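Local coordinates for DNA-binding response regulator, merR family (Colwellia psychrerythraea, PDB 3CNB), which probably binds DNA as a response regulator, here represented by its signal receiver domain, a module predicted to be switched by phosphorylation, at residues A[11-16]-A[26-31]; A[38-43]-A[47-52]; A[71-76]-A[100-105]; A[86-91]-A[125-130]. All blocks are in the same frame, centred on the assembly; numbering follows the deposited sequence.

Contact 1: residues A[11-16]-A[26-31]; sequences ILIIED and QFLENL
Ile11 and Leu28 mark the closest backbone approach, with Ile11 CA 8.7 Å from Leu28 CA, a spacing wide enough for one layer of side chains between strand 10-14 and helix 18-31. These elements open the first beta-alpha-beta unit of a CheY-like receiver domain, in which the chain leaves the sheet through the helix and returns as the neighbouring strand 36-40. The direct contact is small: the two segments bury 111 Å² between them, and no hydrogen bond crosses. Two isoleucines of the strand, both with CB directed at the helix, converge on one methyl of Leu28. From Ile11 it is the CG2 branch that touches, set anti to the backbone N while CG1 lies beside that N (chi1 -65°); its side chain crosses that of Leu28 at about a right angle. Ile13 instead uses its far end, and it reaches toward Leu28 tip to tip. Ile37 of the next strand packs against all three side chains, which extends the apolar layer over the sheet. Just past the end of the strand, Glu15 forms a salt bridge with Lys113 and has one carboxylate oxygen close to Asp61, the predicted phosphorylation site. On the exposed side of the helix Gln26 NE2 donates to Asn30 OD1 at 3.0 Å, with the donor above the carbonyl plane of Asn30. On the inner side, Leu28 CD1 sits 4.1 Å from Ile11 CG2 and equally 4.1 Å from Ile13 CD1.

Contact 2: residues A[38-43]-A[47-52]; sequences KIAYNP and GDLLHT
Ile39 meets Leu49 through its backbone, since its CB points away from helix 43-52: Ile39 O lies 3.5 Å from Leu49 CD2. Its side chain serves the other side of the sheet, packing on Ala21 and Thr25 of helix 18-31, and its CG2 stands 3.6 Å above the plane of the Tyr41 ring, offset toward the rim. Ala40 then turns its methyl to the helix, and Ala40 CB is 4.1 Å from Leu49 CD2. One branch of Leu49 therefore rests against both a peptide oxygen and a methyl of the strand. It gets there by an unusual first torsion (chi1 -91°), away from the staggered value, while the same side chain also touches Leu12 on the adjacent strand. Next, Asn42 occupies the N-cap position, its OD1 accepting from the backbone N of Asp45. Pro43 follows as the first helical residue; its carbonyl receives the only hydrogen bond between the segments, Gly47 N to Pro43 O at 3.0 Å. The N-H...O angle of 162° and the four-residue spacing identify this as a regular alpha-helical bond of the first turn. Edge strand 36-40, a short capped turn and a helix packed back over the strand by one leucine are what a strand-to-helix connection in the doubly wound alpha/beta fold of receiver domains looks like.

Contact 3: residues A[71-76]-A[100-105]; sequences SICHRI and SRIVAL
Cys73 and His74 both hold their outer atoms anti to the backbone N (chi1 -177° and -178°), which carries SG in toward helix 96-104 and its following residue, and the imidazole to the Leu105 side chain. Cys73 CB lies 3.7 Å from Ile102 CD1, and Cys73 SG is a further partner of that methyl at 4.0 Å. Deeper down, both residues reach strand 86-91, Cys73 on Val87 and Ile102 on Ala89. This places helices 69-77 and 96-104 side by side on one face of the receiver domain's parallel sheet, the strand joining them in sequence lying beneath. Their backbones come close only where the second helix ends: the CA atoms of His74 and Leu105 are 5.1 Å apart. There Leu105 contributes the largest share of the buried surface. Its CD2 methyl approaches His74 obliquely, 3.8 Å from His74 ND1 and as near to CB and CG, with the two side chains crossing at about a right angle. A water at the edge of the imidazole, in its plane, bridges the pair: it donates to Leu105 O at 2.8 Å and contacts His74 ND1 at 3.2 Å.

Contact 4: residues A[86-91]-A[125-130]; sequences IVIAMT and KQLVEQ
Ile86 and Ile88 meet Leu127 without any ring or side-chain amide between them; the flat group touched is the backbone carbonyl of Leu127, against which the Ile86 CD1 methyl rests 3.6 Å from Leu127 O and 4.0 Å from Leu127 C. The other Ile86 branch, CG2, meets the leucine side chain, 3.9 Å from Leu127 CD1. That methyl is shared, since Ile88 CD1 also reaches Leu127 CD1 at 3.9 Å. At Ile86 CG1 lies beside the backbone N (chi1 -60°) and carries CD1 to the carbonyl, while CG2, anti to that N, faces the leucine side chain. Strand 86-91 is an inner strand of the five-stranded parallel sheet, and helix 117-129, the last of the CheY-like fold, covers it; its segment 125-129 runs at 161° to the strand, nearly antiparallel, the two axes 10.1 Å apart at closest approach. Cutting Ile86 back to an alanine would probably leave the Leu127 carbonyl and one side of its CD1 methyl without their apolar cover, opening a gap between strand and helix. The next residue, Val87, points the opposite way, to Cys73 and Ile76, so alternate residues of the strand serve the two faces of the sheet. Beyond Leu127, Val128 CA lies 4.2 Å from Ile86 CD1.

How the contacts relate
From the N terminus, contact 1 closes the first strand-to-helix excursion, and contact 2 follows in series with a shorter one. The two meet in the sheet, where Ile13 N to Lys38 O and Ile13 O to Ala40 N, each 2.8 Å, are probable hydrogen bonds. Contact 3 then closes a longer loop, from 71-76 to 100-105. Contact 4 crosses it: 86-91 falls within that loop, while 125-130 lies beyond it. Strand 86-91 is thus gripped on both faces, by contact 3 and by helix 117-129. Contacts 1 and 4 join helices 18-31 and 117-129 to one face of the sheet, and Leu31 touches Lys125; contacts 2 and 3 lie on the other face, meeting through Leu50 and Arg75.

Contact 1: residues A[11-16]-A[26-31]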
# COMPACT_ATOMS: atom_id res chain seq x y z
N ILE A 11 2.58 -8.36 -3.79
CA ILE A 11 2.42 -7.08 -3.11
C ILE A 11 3.17 -6.01 -3.86
O ILE A 11 4.33 -6.21 -4.20
CB ILE A 11 2.95 -7.12 -1.64
CG1 ILE A 11 2.12 -8.09 -0.80
CG2 ILE A 11 2.90 -5.74 -0.98
CD1 ILE A 11 2.84 -8.57 0.44
N LEU A 12 2.51 -4.88 -4.10
CA LEU A 12 3.14 -3.70 -4.70
C LEU A 12 3.28 -2.58 -3.68
O LEU A 12 2.29 -2.12 -3.08
CB LEU A 12 2.31 -3.20 -5.91
CG LEU A 12 2.82 -2.34 -7.08
CD1 LEU A 12 1.85 -1.17 -7.32
CD2 LEU A 12 4.25 -1.84 -6.96
N ILE A 13 4.51 -2.10 -3.51
CA ILE A 13 4.81 -1.01 -2.60
C ILE A 13 5.04 0.26 -3.40
O ILE A 13 5.95 0.31 -4.23
CB ILE A 13 6.07 -1.31 -1.72
CG1 ILE A 13 5.80 -2.48 -0.78
CG2 ILE A 13 6.52 -0.07 -0.90
CD1 ILE A 13 7.08 -3.17 -0.35
N ILE A 14 4.24 1.27 -3.15
CA ILE A 14 4.39 2.57 -3.73
C ILE A 14 5.00 3.55 -2.75
O ILE A 14 4.36 3.99 -1.86
CB ILE A 14 3.07 3.08 -4.23
CG1 ILE A 14 2.55 2.21 -5.35
CG2 ILE A 14 3.19 4.46 -4.66
CD1 ILE A 14 1.14 2.27 -5.59
N GLU A 15 6.25 3.90 -2.97
CA GLU A 15 7.06 4.61 -2.00
C GLU A 15 8.35 5.22 -2.57
O GLU A 15 9.18 4.51 -3.04
CB GLU A 15 7.40 3.64 -0.88
CG GLU A 15 8.31 4.13 0.18
CD GLU A 15 7.75 5.26 0.95
OE1 GLU A 15 8.28 6.34 0.84
OE2 GLU A 15 6.78 5.10 1.63
N ASP A 16 8.54 6.52 -2.50
CA ASP A 16 9.75 7.12 -3.03
C ASP A 16 10.96 7.15 -2.15
O ASP A 16 12.03 7.39 -2.62
CB ASP A 16 9.55 8.46 -3.77
CG ASP A 16 8.83 9.47 -2.96
OD1 ASP A 16 8.53 9.15 -1.82
OD2 ASP A 16 8.55 10.55 -3.42
N GLN A 26 11.78 -5.92 2.86
CA GLN A 26 12.46 -6.98 3.60
C GLN A 26 11.58 -7.55 4.70
O GLN A 26 11.50 -8.76 4.88
CB GLN A 26 13.75 -6.45 4.23
CG GLN A 26 14.64 -7.52 4.82
CD GLN A 26 15.05 -8.55 3.82
OE1 GLN A 26 15.73 -8.25 2.85
NE2 GLN A 26 14.64 -9.79 4.06
N PHE A 27 10.95 -6.66 5.46
CA PHE A 27 9.94 -7.04 6.44
C PHE A 27 8.82 -7.92 5.85
O PHE A 27 8.43 -8.95 6.45
CB PHE A 27 9.32 -5.80 7.07
CG PHE A 27 8.30 -6.11 8.14
CD1 PHE A 27 8.71 -6.48 9.42
CD2 PHE A 27 6.94 -6.05 7.85
CE1 PHE A 27 7.78 -6.78 10.41
CE2 PHE A 27 6.00 -6.33 8.84
CZ PHE A 27 6.43 -6.70 10.12
N LEU A 28 8.29 -7.53 4.70
CA LEU A 28 7.21 -8.28 4.11
C LEU A 28 7.67 -9.59 3.47
O LEU A 28 6.90 -10.55 3.44
CB LEU A 28 6.43 -7.42 3.12
CG LEU A 28 5.65 -6.23 3.66
CD1 LEU A 28 5.09 -5.42 2.46
CD2 LEU A 28 4.55 -6.72 4.55
N GLU A 29 8.91 -9.65 2.99
CA GLU A 29 9.51 -10.93 2.53
C GLU A 29 9.77 -11.90 3.67
O GLU A 29 9.58 -13.11 3.50
CB GLU A 29 10.80 -10.71 1.73
CG GLU A 29 10.55 -10.01 0.38
CD GLU A 29 11.79 -9.74 -0.44
OE1 GLU A 29 12.90 -9.63 0.14
OE2 GLU A 29 11.64 -9.61 -1.67
N ASN A 30 10.23 -11.38 4.81
CA ASN A 30 10.35 -12.16 6.05
C ASN A 30 9.01 -12.77 6.43
O ASN A 30 8.92 -13.95 6.73
CB ASN A 30 10.86 -11.30 7.21
CG ASN A 30 12.29 -10.83 7.03
OD1 ASN A 30 12.98 -11.27 6.12
ND2 ASN A 30 12.74 -9.90 7.89
N LEU A 31 7.96 -11.95 6.41
CA LEU A 31 6.60 -12.34 6.79
C LEU A 31 5.98 -13.33 5.80
O LEU A 31 5.28 -14.25 6.20
CB LEU A 31 5.71 -11.09 6.84
CG LEU A 31 4.84 -10.79 8.07
CD1 LEU A 31 3.86 -9.70 7.69
CD2 LEU A 31 4.12 -12.02 8.60

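Contact 2: residues A[38-43]-A[47-52]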
# COMPACT_ATOMS: atom_id res chain seq x y z
N LYS A 38 7.06 -6.15 -5.03
CA LYS A 38 7.64 -5.21 -5.98
C LYS A 38 7.51 -3.77 -5.47
O LYS A 38 6.59 -3.45 -4.71
CB LYS A 38 7.01 -5.37 -7.36
CG LYS A 38 7.21 -6.75 -7.99
CD LYS A 38 8.57 -6.90 -8.66
CE LYS A 38 8.87 -8.36 -8.98
NZ LYS A 38 10.34 -8.63 -9.04
N ILE A 39 8.49 -2.94 -5.85
CA ILE A 39 8.50 -1.53 -5.50
C ILE A 39 8.35 -0.63 -6.72
O ILE A 39 9.02 -0.81 -7.73
CB ILE A 39 9.79 -1.10 -4.74
CG1 ILE A 39 10.09 -2.04 -3.57
CG2 ILE A 39 9.66 0.31 -4.22
CD1 ILE A 39 11.55 -1.99 -3.13
N ALA A 40 7.45 0.35 -6.60
CA ALA A 40 7.38 1.45 -7.52
C ALA A 40 7.88 2.70 -6.79
O ALA A 40 7.30 3.14 -5.78
CB ALA A 40 5.97 1.62 -7.99
N TYR A 41 8.98 3.26 -7.30
CA TYR A 41 9.68 4.37 -6.66
C TYR A 41 9.20 5.72 -7.11
O TYR A 41 9.62 6.74 -6.57
CB TYR A 41 11.19 4.29 -6.94
CG TYR A 41 11.92 3.16 -6.25
CD1 TYR A 41 12.13 3.18 -4.87
CD2 TYR A 41 12.41 2.08 -6.97
CE1 TYR A 41 12.80 2.13 -4.23
CE2 TYR A 41 13.08 1.04 -6.35
CZ TYR A 41 13.28 1.07 -4.98
OH TYR A 41 13.95 0.04 -4.39
N ASN A 42 8.33 5.74 -8.12
CA ASN A 42 7.89 7.01 -8.69
C ASN A 42 6.47 6.84 -9.22
O ASN A 42 6.06 5.70 -9.39
CB ASN A 42 8.85 7.45 -9.81
CG ASN A 42 8.92 6.46 -10.95
OD1 ASN A 42 7.95 6.26 -11.69
ND2 ASN A 42 10.09 5.85 -11.12
N PRO A 43 5.74 7.95 -9.50
CA PRO A 43 4.33 7.80 -9.92
C PRO A 43 4.06 6.99 -11.19
O PRO A 43 3.03 6.32 -11.27
CB PRO A 43 3.86 9.25 -10.08
CG PRO A 43 4.85 10.09 -9.33
CD PRO A 43 6.15 9.37 -9.44
N GLY A 47 1.74 3.59 -11.59
CA GLY A 47 0.67 3.36 -12.58
C GLY A 47 0.88 2.10 -13.38
O GLY A 47 -0.05 1.32 -13.61
N ASP A 48 2.13 1.89 -13.76
CA ASP A 48 2.53 0.83 -14.66
C ASP A 48 2.50 -0.52 -13.96
O ASP A 48 1.86 -1.46 -14.45
CB ASP A 48 3.93 1.16 -15.22
CG ASP A 48 4.45 0.11 -16.18
OD1 ASP A 48 3.64 -0.52 -16.90
OD2 ASP A 48 5.67 -0.11 -16.21
N LEU A 49 3.14 -0.58 -12.79
CA LEU A 49 3.24 -1.81 -12.00
C LEU A 49 1.91 -2.28 -11.41
O LEU A 49 1.70 -3.47 -11.24
CB LEU A 49 4.31 -1.66 -10.93
CG LEU A 49 5.73 -2.11 -11.31
CD1 LEU A 49 6.18 -1.59 -12.64
CD2 LEU A 49 6.75 -1.72 -10.23
N LEU A 50 0.97 -1.36 -11.18
CA LEU A 50 -0.42 -1.73 -10.88
C LEU A 50 -0.92 -2.82 -11.82
O LEU A 50 -1.57 -3.77 -11.40
CB LEU A 50 -1.34 -0.53 -11.06
CG LEU A 50 -2.46 -0.16 -10.08
CD1 LEU A 50 -3.50 0.65 -10.81
CD2 LEU A 50 -3.11 -1.34 -9.39
N HIS A 51 -0.62 -2.67 -13.11
CA HIS A 51 -1.07 -3.63 -14.11
C HIS A 51 -0.14 -4.83 -14.24
O HIS A 51 -0.60 -5.96 -14.28
CB HIS A 51 -1.25 -2.93 -15.45
CG HIS A 51 -2.28 -1.85 -15.41
ND1 HIS A 51 -3.62 -2.10 -15.59
CD2 HIS A 51 -2.18 -0.52 -15.17
CE1 HIS A 51 -4.30 -0.97 -15.47
NE2 HIS A 51 -3.45 0.00 -15.22
N THR A 52 1.17 -4.58 -14.29
CA THR A 52 2.11 -5.66 -14.68
C THR A 52 2.42 -6.66 -13.55
O THR A 52 2.75 -7.82 -13.81
CB THR A 52 3.44 -5.10 -15.23
OG1 THR A 52 4.10 -4.32 -14.23
CG2 THR A 52 3.20 -4.23 -16.45

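Contact 3: residues A[71-76]-A[100-105]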
# COMPACT_ATOMS: atom_id res chain seq x y z
N SER A 71 -6.40 10.21 -4.79
CA SER A 71 -6.93 9.98 -6.12
C SER A 71 -6.58 8.57 -6.63
O SER A 71 -7.44 7.87 -7.18
CB SER A 71 -6.34 11.05 -7.07
OG SER A 71 -7.29 11.41 -8.04
N ILE A 72 -5.31 8.18 -6.45
CA ILE A 72 -4.79 6.87 -6.82
C ILE A 72 -5.57 5.75 -6.10
O ILE A 72 -6.00 4.77 -6.72
CB ILE A 72 -3.28 6.77 -6.53
CG1 ILE A 72 -2.47 7.31 -7.71
CG2 ILE A 72 -2.82 5.31 -6.44
CD1 ILE A 72 -2.36 8.78 -7.87
N CYS A 73 -5.77 5.93 -4.80
CA CYS A 73 -6.57 4.98 -4.00
C CYS A 73 -8.00 4.86 -4.52
O CYS A 73 -8.52 3.76 -4.68
CB CYS A 73 -6.61 5.40 -2.53
SG CYS A 73 -7.50 4.23 -1.46
N HIS A 74 -8.63 6.00 -4.78
CA HIS A 74 -9.96 6.03 -5.36
C HIS A 74 -10.00 5.30 -6.70
O HIS A 74 -10.87 4.45 -6.91
CB HIS A 74 -10.41 7.47 -5.53
CG HIS A 74 -11.80 7.61 -6.07
ND1 HIS A 74 -12.86 6.87 -5.60
CD2 HIS A 74 -12.29 8.42 -7.03
CE1 HIS A 74 -13.95 7.21 -6.26
NE2 HIS A 74 -13.64 8.16 -7.13
N ARG A 75 -9.04 5.59 -7.59
CA ARG A 75 -8.94 4.87 -8.89
C ARG A 75 -8.76 3.36 -8.74
O ARG A 75 -9.34 2.61 -9.51
CB ARG A 75 -7.80 5.44 -9.78
CG ARG A 75 -7.58 4.71 -11.13
CD ARG A 75 -6.42 3.69 -11.06
NE ARG A 75 -6.27 2.91 -12.30
CZ ARG A 75 -6.79 1.71 -12.52
NH1 ARG A 75 -7.50 1.10 -11.59
NH2 ARG A 75 -6.60 1.11 -13.69
N ILE A 76 -7.94 2.92 -7.78
CA ILE A 76 -7.75 1.48 -7.55
C ILE A 76 -9.06 0.82 -7.11
O ILE A 76 -9.48 -0.19 -7.68
CB ILE A 76 -6.63 1.15 -6.51
CG1 ILE A 76 -5.25 1.49 -7.09
CG2 ILE A 76 -6.69 -0.37 -6.08
CD1 ILE A 76 -4.15 1.74 -6.06
N SER A 100 -9.59 9.71 7.60
CA SER A 100 -11.00 9.59 7.24
C SER A 100 -11.18 9.62 5.72
O SER A 100 -12.00 8.89 5.19
CB SER A 100 -11.82 10.71 7.88
OG SER A 100 -11.92 10.52 9.29
N ARG A 101 -10.42 10.48 5.04
CA ARG A 101 -10.48 10.61 3.58
C ARG A 101 -9.96 9.37 2.89
O ARG A 101 -10.61 8.83 1.99
CB ARG A 101 -9.62 11.78 3.11
CG ARG A 101 -10.30 13.10 3.15
CD ARG A 101 -9.41 14.11 2.45
NE ARG A 101 -9.44 13.95 1.00
CZ ARG A 101 -8.46 14.34 0.19
NH1 ARG A 101 -7.36 14.89 0.68
NH2 ARG A 101 -8.59 14.16 -1.12
N ILE A 102 -8.77 8.92 3.27
CA ILE A 102 -8.21 7.75 2.62
C ILE A 102 -9.07 6.48 2.82
O ILE A 102 -9.29 5.70 1.88
CB ILE A 102 -6.70 7.55 2.94
CG1 ILE A 102 -6.02 6.74 1.82
CG2 ILE A 102 -6.46 6.90 4.33
CD1 ILE A 102 -5.98 7.43 0.45
N VAL A 103 -9.58 6.30 4.04
CA VAL A 103 -10.42 5.17 4.33
C VAL A 103 -11.73 5.24 3.52
O VAL A 103 -12.16 4.24 2.92
CB VAL A 103 -10.64 4.99 5.88
CG1 VAL A 103 -11.71 3.98 6.17
CG2 VAL A 103 -9.31 4.57 6.53
N ALA A 104 -12.34 6.43 3.46
CA ALA A 104 -13.61 6.59 2.72
C ALA A 104 -13.41 6.35 1.22
O ALA A 104 -14.35 5.94 0.53
CB ALA A 104 -14.18 7.95 2.95
N LEU A 105 -12.19 6.57 0.74
CA LEU A 105 -11.80 6.31 -0.66
C LEU A 105 -11.47 4.84 -0.97
O LEU A 105 -11.20 4.51 -2.12
CB LEU A 105 -10.67 7.25 -1.08
CG LEU A 105 -11.18 8.68 -1.27
CD1 LEU A 105 -10.04 9.67 -1.42
CD2 LEU A 105 -12.16 8.81 -2.46
O HOH W 1 -13.52 4.41 -3.72

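Contact 4: residues A[86-91]-A[125-130]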
# COMPACT_ATOMS: atom_id res chain seq x y z
N ILE A 86 -6.24 -5.14 -1.83
CA ILE A 86 -6.24 -4.62 -0.47
C ILE A 86 -5.27 -3.45 -0.40
O ILE A 86 -4.06 -3.63 -0.59
CB ILE A 86 -5.79 -5.67 0.58
CG1 ILE A 86 -6.72 -6.89 0.58
CG2 ILE A 86 -5.66 -5.05 2.00
CD1 ILE A 86 -5.95 -8.19 0.94
N VAL A 87 -5.80 -2.26 -0.16
CA VAL A 87 -5.01 -1.05 -0.12
C VAL A 87 -4.75 -0.62 1.33
O VAL A 87 -5.67 -0.33 2.09
CB VAL A 87 -5.69 0.11 -0.91
CG1 VAL A 87 -4.93 1.41 -0.69
CG2 VAL A 87 -5.77 -0.22 -2.41
N ILE A 88 -3.47 -0.54 1.68
CA ILE A 88 -3.07 -0.03 2.98
C ILE A 88 -2.30 1.27 2.79
O ILE A 88 -1.20 1.27 2.25
CB ILE A 88 -2.22 -1.09 3.75
CG1 ILE A 88 -3.08 -2.34 4.02
CG2 ILE A 88 -1.72 -0.54 5.08
CD1 ILE A 88 -2.32 -3.52 4.52
N ALA A 89 -2.89 2.38 3.23
CA ALA A 89 -2.21 3.67 3.16
C ALA A 89 -1.13 3.84 4.24
O ALA A 89 -1.24 3.29 5.33
CB ALA A 89 -3.21 4.82 3.23
N MET A 90 -0.10 4.62 3.91
CA MET A 90 0.93 5.05 4.85
C MET A 90 1.12 6.56 4.65
O MET A 90 1.01 7.04 3.52
CB MET A 90 2.27 4.36 4.59
CG MET A 90 2.22 2.92 4.15
SD MET A 90 3.86 2.27 3.87
CE MET A 90 4.16 2.76 2.17
N THR A 91 1.43 7.29 5.72
CA THR A 91 1.69 8.73 5.63
C THR A 91 2.54 9.23 6.81
O THR A 91 2.57 8.59 7.85
CB THR A 91 0.38 9.58 5.47
OG1 THR A 91 0.73 10.92 5.09
CG2 THR A 91 -0.47 9.61 6.75
N LYS A 125 -1.63 -9.66 7.79
CA LYS A 125 -1.97 -11.08 7.86
C LYS A 125 -3.50 -11.29 7.93
O LYS A 125 -4.06 -12.10 7.20
CB LYS A 125 -1.28 -11.74 9.05
CG LYS A 125 0.22 -11.90 8.90
CD LYS A 125 0.70 -13.18 9.55
CE LYS A 125 0.85 -13.06 11.05
NZ LYS A 125 1.29 -14.35 11.65
N GLN A 126 -4.14 -10.55 8.83
CA GLN A 126 -5.60 -10.56 8.93
C GLN A 126 -6.24 -10.29 7.57
O GLN A 126 -7.03 -11.09 7.08
CB GLN A 126 -6.08 -9.54 9.95
CG GLN A 126 -7.50 -9.75 10.43
CD GLN A 126 -8.46 -8.71 9.89
OE1 GLN A 126 -8.18 -7.51 9.93
NE2 GLN A 126 -9.60 -9.16 9.39
N LEU A 127 -5.90 -9.15 6.98
CA LEU A 127 -6.51 -8.72 5.71
C LEU A 127 -6.34 -9.73 4.57
O LEU A 127 -7.25 -9.90 3.77
CB LEU A 127 -6.01 -7.33 5.28
CG LEU A 127 -6.48 -6.18 6.17
CD1 LEU A 127 -5.65 -4.92 5.93
CD2 LEU A 127 -7.98 -5.88 6.01
N VAL A 128 -5.18 -10.39 4.53
CA VAL A 128 -4.90 -11.38 3.50
C VAL A 128 -5.83 -12.57 3.68
O VAL A 128 -6.41 -13.07 2.71
CB VAL A 128 -3.41 -11.79 3.54
CG1 VAL A 128 -3.17 -13.13 2.83
CG2 VAL A 128 -2.56 -10.71 2.90
N GLU A 129 -6.00 -12.99 4.94
CA GLU A 129 -6.86 -14.12 5.30
C GLU A 129 -8.36 -13.83 5.10
O GLU A 129 -9.07 -14.67 4.55
CB GLU A 129 -6.59 -14.55 6.74
CG GLU A 129 -6.39 -16.05 6.89
CD GLU A 129 -5.24 -16.58 6.05
OE1 GLU A 129 -4.13 -16.01 6.11
OE2 GLU A 129 -5.44 -17.58 5.33
N GLN A 130 -8.82 -12.66 5.53
CA GLN A 130 -10.23 -12.27 5.44
C GLN A 130 -10.71 -12.05 4.00
O GLN A 130 -11.90 -11.85 3.75
CB GLN A 130 -10.53 -11.04 6.32
CG GLN A 130 -10.17 -9.69 5.70
CD GLN A 130 -11.36 -8.95 5.09
OE1 GLN A 130 -11.19 -7.88 4.49
NE2 GLN A 130 -12.57 -9.50 5.23